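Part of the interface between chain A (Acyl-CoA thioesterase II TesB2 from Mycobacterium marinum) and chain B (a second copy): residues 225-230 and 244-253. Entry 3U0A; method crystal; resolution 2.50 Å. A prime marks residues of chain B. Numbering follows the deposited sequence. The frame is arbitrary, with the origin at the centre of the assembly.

Chain A (225-230) MWFMRG
Chain B (244-253) PSAGGGRALT

The most striking feature is a methyl group seated almost exactly on the axis of a tryptophan ring. Leu252′ CD1 lies 3.5 Å from the centroid of the five-membered ring of Trp226, 3° off the ring normal, a CH-pi contact over one face. The closest atoms of the pair are Trp226 CD1 and Leu252′ CD1, 3.6 Å apart.

Chain A runs as a strand through 225-227 (phi/psi of Trp226 -136/122), then leaves it at Met228 (-93/-44). Chain B forms a hairpin. A type I' turn from Gly247′ to Arg250′ joins its two strands. Gly247′ N to Arg250′ O and Arg250′ N to Gly247′ O are both 2.8 Å hydrogen bonds; Leu252′ N to Ser245′ O is 3.0 Å. Gly248′ (55/19) and Gly249′ (85/18) take positive phi, which suits glycine.

The CA atoms of Trp226 and Leu252′ are 8.1 Å apart, those of Met228 and Gly247′ 7.3 Å. No backbone hydrogen bond crosses; side chains fill the gap. Ser245′, Arg250′ and Leu252′ point toward chain A, while Ala246′ and Ala251′ point away.

Trp226 is m with chi2 -93°; Leu252′ is t, p. Met228 (m, chi2 113°, chi3 41°) points sideways and places SD 4.1 Å from Leu252′ CD2, so the leucine meets apolar atoms through both methyls. Met228 CG is 3.7 Å from Ser245′ OG.

Arg229 (m, t, t, chi4 95°) starts sideways, but its long chain brings the guanidinium to Ser245′ (chi1 t). NH1 of Arg229 donates to Ser245′ OG at 3.0 Å; Arg229 NH2 adds a weak bond to Ser245′ OG at 3.3 Å.

Arg250′ (m, t, m, chi4 -73°) sets its guanidinium edge near Met228 CA, 4.0 Å from Arg250′ NH2. The stretches bury 342 Å² together, with Leu252′ contributing most.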

# COMPACT_ATOMS: atom_id res chain seq x y z
N MET A 225 2.82 3.79 2.30
CA MET A 225 4.19 3.75 2.86
C MET A 225 4.24 3.11 4.24
O MET A 225 3.26 3.14 4.99
CB MET A 225 4.78 5.15 2.95
CG MET A 225 4.85 5.88 1.62
SD MET A 225 5.51 7.54 1.77
CE MET A 225 5.24 8.11 0.07
N TRP A 226 5.40 2.52 4.56
CA TRP A 226 5.60 1.87 5.84
C TRP A 226 6.93 2.24 6.35
O TRP A 226 7.92 2.02 5.68
CB TRP A 226 5.46 0.35 5.69
CG TRP A 226 4.07 -0.11 5.25
CD1 TRP A 226 3.01 -0.48 6.05
CD2 TRP A 226 3.58 -0.26 3.90
NE1 TRP A 226 1.92 -0.83 5.31
CE2 TRP A 226 2.19 -0.69 4.01
CE3 TRP A 226 4.12 -0.07 2.65
CZ2 TRP A 226 1.42 -0.94 2.90
CZ3 TRP A 226 3.31 -0.32 1.53
CH2 TRP A 226 2.00 -0.75 1.66
N PHE A 227 6.97 2.84 7.53
CA PHE A 227 8.20 3.42 8.07
C PHE A 227 8.68 2.53 9.16
O PHE A 227 8.14 2.54 10.25
CB PHE A 227 7.93 4.84 8.58
CG PHE A 227 7.27 5.70 7.57
CD1 PHE A 227 7.96 6.11 6.44
CD2 PHE A 227 5.96 6.08 7.70
CE1 PHE A 227 7.35 6.89 5.48
CE2 PHE A 227 5.35 6.86 6.75
CZ PHE A 227 6.05 7.27 5.64
N MET A 228 9.69 1.73 8.85
CA MET A 228 10.08 0.61 9.73
C MET A 228 11.20 0.93 10.76
O MET A 228 11.11 0.52 11.90
CB MET A 228 10.51 -0.59 8.88
CG MET A 228 9.40 -1.38 8.22
SD MET A 228 9.33 -1.31 6.40
CE MET A 228 11.03 -1.43 5.89
N ARG A 229 12.26 1.63 10.36
CA ARG A 229 13.41 1.87 11.27
C ARG A 229 13.87 3.29 11.10
O ARG A 229 13.63 3.91 10.06
CB ARG A 229 14.58 0.93 10.95
CG ARG A 229 14.31 -0.52 11.31
CD ARG A 229 15.28 -1.44 10.59
NE ARG A 229 14.94 -2.85 10.77
CZ ARG A 229 14.21 -3.60 9.94
NH1 ARG A 229 13.72 -3.12 8.79
NH2 ARG A 229 13.96 -4.86 10.26
N GLY A 230 14.53 3.81 12.11
CA GLY A 230 15.07 5.16 12.03
C GLY A 230 16.20 5.28 11.03
O GLY A 230 16.99 4.34 10.82
N PRO B 244 9.32 -8.66 3.88
CA PRO B 244 10.67 -8.09 3.83
C PRO B 244 11.18 -7.51 5.13
O PRO B 244 12.34 -7.20 5.21
CB PRO B 244 10.53 -6.98 2.80
CG PRO B 244 9.12 -6.57 2.89
CD PRO B 244 8.36 -7.83 3.14
N SER B 245 10.33 -7.34 6.13
CA SER B 245 10.74 -6.74 7.40
C SER B 245 9.82 -7.07 8.58
O SER B 245 8.62 -7.22 8.41
CB SER B 245 10.86 -5.23 7.25
OG SER B 245 11.15 -4.63 8.50
N ALA B 246 10.41 -7.18 9.76
CA ALA B 246 9.69 -7.27 11.04
C ALA B 246 10.50 -6.59 12.13
O ALA B 246 11.74 -6.69 12.15
CB ALA B 246 9.42 -8.71 11.43
N GLY B 247 9.79 -5.91 13.03
CA GLY B 247 10.40 -5.18 14.14
C GLY B 247 9.41 -4.29 14.85
O GLY B 247 8.31 -4.04 14.36
N GLY B 248 9.79 -3.80 16.02
CA GLY B 248 8.92 -2.90 16.81
C GLY B 248 7.56 -3.50 17.08
O GLY B 248 6.63 -2.78 17.41
N GLY B 249 7.45 -4.82 16.95
CA GLY B 249 6.22 -5.53 17.15
C GLY B 249 5.28 -5.60 15.97
O GLY B 249 4.08 -5.89 16.16
N ARG B 250 5.81 -5.34 14.78
CA ARG B 250 5.06 -5.40 13.52
C ARG B 250 5.86 -6.23 12.52
O ARG B 250 7.06 -6.40 12.70
CB ARG B 250 4.79 -3.99 12.94
CG ARG B 250 4.16 -3.00 13.91
CD ARG B 250 3.84 -1.64 13.29
NE ARG B 250 4.96 -1.10 12.53
CZ ARG B 250 6.07 -0.60 13.05
NH1 ARG B 250 6.23 -0.55 14.34
NH2 ARG B 250 7.02 -0.14 12.26
N ALA B 251 5.18 -6.74 11.50
CA ALA B 251 5.80 -7.25 10.27
C ALA B 251 5.03 -6.81 9.00
O ALA B 251 3.79 -6.67 9.00
CB ALA B 251 5.95 -8.76 10.30
N LEU B 252 5.78 -6.57 7.94
CA LEU B 252 5.24 -6.21 6.66
C LEU B 252 5.27 -7.42 5.76
O LEU B 252 6.22 -8.16 5.76
CB LEU B 252 6.09 -5.10 6.04
CG LEU B 252 5.48 -4.44 4.80
CD1 LEU B 252 4.12 -3.78 5.03
CD2 LEU B 252 6.47 -3.40 4.28
N THR B 253 4.20 -7.62 5.02
CA THR B 253 4.12 -8.70 4.05
C THR B 253 3.69 -8.15 2.71
O THR B 253 3.08 -7.07 2.62
CB THR B 253 3.14 -9.76 4.50
OG1 THR B 253 1.84 -9.19 4.61
CG2 THR B 253 3.56 -10.30 5.84